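Glutathione S-transferase (Burkholderia xenovorans, PDB 2DSA) probably acts as a glutathione transferase, and reductively dechlorinates metabolites of polychlorinated biphenyls. Local coordinates at residues 97-100 and 101-105. Residues are numbered along the deposited sequence; the frame is centred on the assembly and turned at random.
With GSH (glutathione), chain G.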
loop_
_atom_site.group_PDB
_atom_site.type_symbol
_atom_site.label_atom_id
_atom_site.label_comp_id
_atom_site.label_asym_id
_atom_site.label_seq_id
_atom_site.Cartn_x
_atom_site.Cartn_y
_atom_site.Cartn_z
ATOM N N TRP A 97 5.526 4.282 -5.529
ATOM C CA TRP A 97 5.848 5.215 -4.457
ATOM C C TRP A 97 4.767 5.314 -3.396
ATOM O O TRP A 97 5.091 5.317 -2.195
ATOM C CB TRP A 97 6.279 6.583 -4.980
ATOM C CG TRP A 97 7.740 6.593 -5.307
ATOM C CD1 TRP A 97 8.303 6.697 -6.553
ATOM C CD2 TRP A 97 8.830 6.429 -4.382
ATOM N NE1 TRP A 97 9.674 6.632 -6.450
ATOM C CE2 TRP A 97 10.024 6.463 -5.135
ATOM C CE3 TRP A 97 8.913 6.284 -2.986
ATOM C CZ2 TRP A 97 11.298 6.347 -4.542
ATOM C CZ3 TRP A 97 10.180 6.177 -2.391
ATOM C CH2 TRP A 97 11.352 6.205 -3.175
ATOM N N LEU A 98 3.496 5.346 -3.817
ATOM C CA LEU A 98 2.380 5.384 -2.863
ATOM C C LEU A 98 2.334 4.137 -1.965
ATOM O O LEU A 98 2.090 4.249 -0.777
ATOM C CB LEU A 98 1.030 5.575 -3.570
ATOM C CG LEU A 98 0.701 6.913 -4.247
ATOM C CD1 LEU A 98 -0.652 6.807 -4.959
ATOM C CD2 LEU A 98 0.687 8.070 -3.233
ATOM N N ASN A 99 2.547 2.953 -2.543
ATOM C CA ASN A 99 2.560 1.743 -1.736
ATOM C C ASN A 99 3.772 1.659 -0.798
ATOM O O ASN A 99 3.647 1.152 0.318
ATOM C CB ASN A 99 2.480 0.475 -2.592
ATOM C CG ASN A 99 2.042 -0.717 -1.786
ATOM O OD1 ASN A 99 0.873 -0.831 -1.456
ATOM N ND2 ASN A 99 2.990 -1.605 -1.426
ATOM N N PHE A 100 4.929 2.128 -1.279
ATOM C CA PHE A 100 6.124 2.321 -0.459
ATOM C C PHE A 100 5.891 3.216 0.760
ATOM O O PHE A 100 6.243 2.851 1.890
ATOM C CB PHE A 100 7.282 2.883 -1.287
ATOM C CG PHE A 100 8.574 3.000 -0.514
ATOM C CD1 PHE A 100 9.505 1.958 -0.525
ATOM C CD2 PHE A 100 8.862 4.149 0.241
ATOM C CE1 PHE A 100 10.693 2.054 0.183
ATOM C CE2 PHE A 100 10.044 4.259 0.954
ATOM C CZ PHE A 100 10.970 3.215 0.927
ATOM N N ILE A 101 5.308 4.388 0.540
ATOM C CA ILE A 101 5.064 5.307 1.646
ATOM C C ILE A 101 4.141 4.648 2.670
ATOM O O ILE A 101 4.386 4.713 3.878
ATOM C CB ILE A 101 4.549 6.690 1.173
ATOM C CG1 ILE A 101 5.601 7.367 0.301
ATOM C CG2 ILE A 101 4.223 7.578 2.367
ATOM C CD1 ILE A 101 5.060 8.340 -0.725
ATOM N N SER A 102 3.107 3.985 2.178
ATOM C CA SER A 102 2.110 3.345 3.033
ATOM C C SER A 102 2.648 2.154 3.853
ATOM O O SER A 102 2.457 2.098 5.070
ATOM C CB SER A 102 0.919 2.903 2.179
ATOM O OG SER A 102 0.069 2.034 2.897
ATOM N N SER A 103 3.292 1.207 3.170
ATOM C CA SER A 103 3.695 -0.061 3.793
ATOM C C SER A 103 5.074 0.014 4.458
ATOM O O SER A 103 5.326 -0.683 5.446
ATOM C CB SER A 103 3.687 -1.192 2.771
ATOM O OG SER A 103 4.687 -0.975 1.774
ATOM N N GLU A 104 5.949 0.859 3.917
ATOM C CA GLU A 104 7.342 0.924 4.339
ATOM C C GLU A 104 7.638 2.104 5.256
ATOM O O GLU A 104 8.646 2.095 5.961
ATOM C CB GLU A 104 8.284 0.959 3.120
ATOM C CG GLU A 104 8.143 -0.253 2.135
ATOM C CD GLU A 104 8.424 -1.607 2.791
ATOM O OE1 GLU A 104 7.817 -2.623 2.383
ATOM O OE2 GLU A 104 9.250 -1.653 3.731
ATOM N N LEU A 105 6.789 3.129 5.237
ATOM C CA LEU A 105 7.031 4.307 6.061
ATOM C C LEU A 105 5.924 4.491 7.093
ATOM O O LEU A 105 6.154 4.348 8.296
ATOM C CB LEU A 105 7.215 5.563 5.199
ATOM C CG LEU A 105 8.449 5.701 4.307
ATOM C CD1 LEU A 105 8.415 7.042 3.572
ATOM C CD2 LEU A 105 9.768 5.561 5.110
HETATM N N1 GSH G . 6.336 -3.083 0.256
HETATM C CA1 GSH G . 6.899 -4.183 -0.498
HETATM C C1 GSH G . 5.885 -4.644 -1.492
HETATM O O11 GSH G . 6.273 -5.049 -2.597
HETATM O O12 GSH G . 4.653 -4.645 -1.217
HETATM C CB1 GSH G . 7.225 -5.342 0.434
HETATM C CG1 GSH G . 7.946 -6.478 -0.284
HETATM C CD1 GSH G . 8.290 -7.580 0.692
HETATM O OE1 GSH G . 7.866 -7.497 2.028
HETATM N N2 GSH G . 8.978 -8.628 0.224
HETATM C CA2 GSH G . 9.512 -9.676 1.081
HETATM C C2 GSH G . 11.010 -9.744 0.949
HETATM O O2 GSH G . 11.638 -9.642 -0.308
HETATM C CB2 GSH G . 8.943 -11.043 0.705
HETATM S SG2 GSH G . 7.162 -11.282 0.976
HETATM N N3 GSH G . 11.719 -9.906 2.061
HETATM C CA3 GSH G . 12.046 -8.781 2.917
HETATM C C3 GSH G . 13.456 -8.291 2.755
HETATM O O31 GSH G . 13.693 -7.056 2.748
HETATM O O32 GSH G . 14.390 -9.120 2.642
HETATM O O HOH W 1 0.453 -0.485 1.333
#
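Phe100 and Glu104 make the tightly packed side of this helical turn. The CB of Glu104 sits 3.9 Å above the centroid of the Phe100 ring, only 9° off the ring normal, in a CH-pi contact. Phe100 has CG anti to its backbone N (chi1 -175°), which carries the ring outward from the helix, beside Glu104. Phe100 CE2 also meets CG of Leu105 at 4.0 Å. Val136 and Gln135 of helix 119-139 pack against the Phe100 side chain. Ile101 leaves the helix on a neighbouring side and folds back, its CG1 lying 3.3 Å from the carbonyl O of Trp97, and its side chain reaches Tyr157 and Val161 of helix 153-163.

Both segments belong to helix 89-109, a core helix of the all-helical C-terminal domain of the glutathione transferase fold. The helix widens into a pi-type turn at 101-105. The O of Phe100 takes the N-H of Glu104 at 2.9 Å and, weakly, that of Leu105 as well. Within the same helix, Asn99 O accepts from Ser103 N and, at 2.8 Å, from Ser103 OG. The two donors come from opposite faces of the carbonyl plane.

The polar side packs less through carbon. Here a water and a glutathione lie against the helix, toward the second subunit. The water links Asn99 OD1 to Ser102 OG, while Asn99 ND2 is hydrogen-bonded to Glu65 of the second subunit. The chain of Glu104 bends at chi2 (-60°), and its carboxylate turns away from the helix toward the ligand. Its OE1 accepts from N1 of glutathione at 2.6 Å and forms a salt bridge with Lys107 of the second subunit. Glu65, Val52 and Gly66 of that subunit also hydrogen-bond this glutathione.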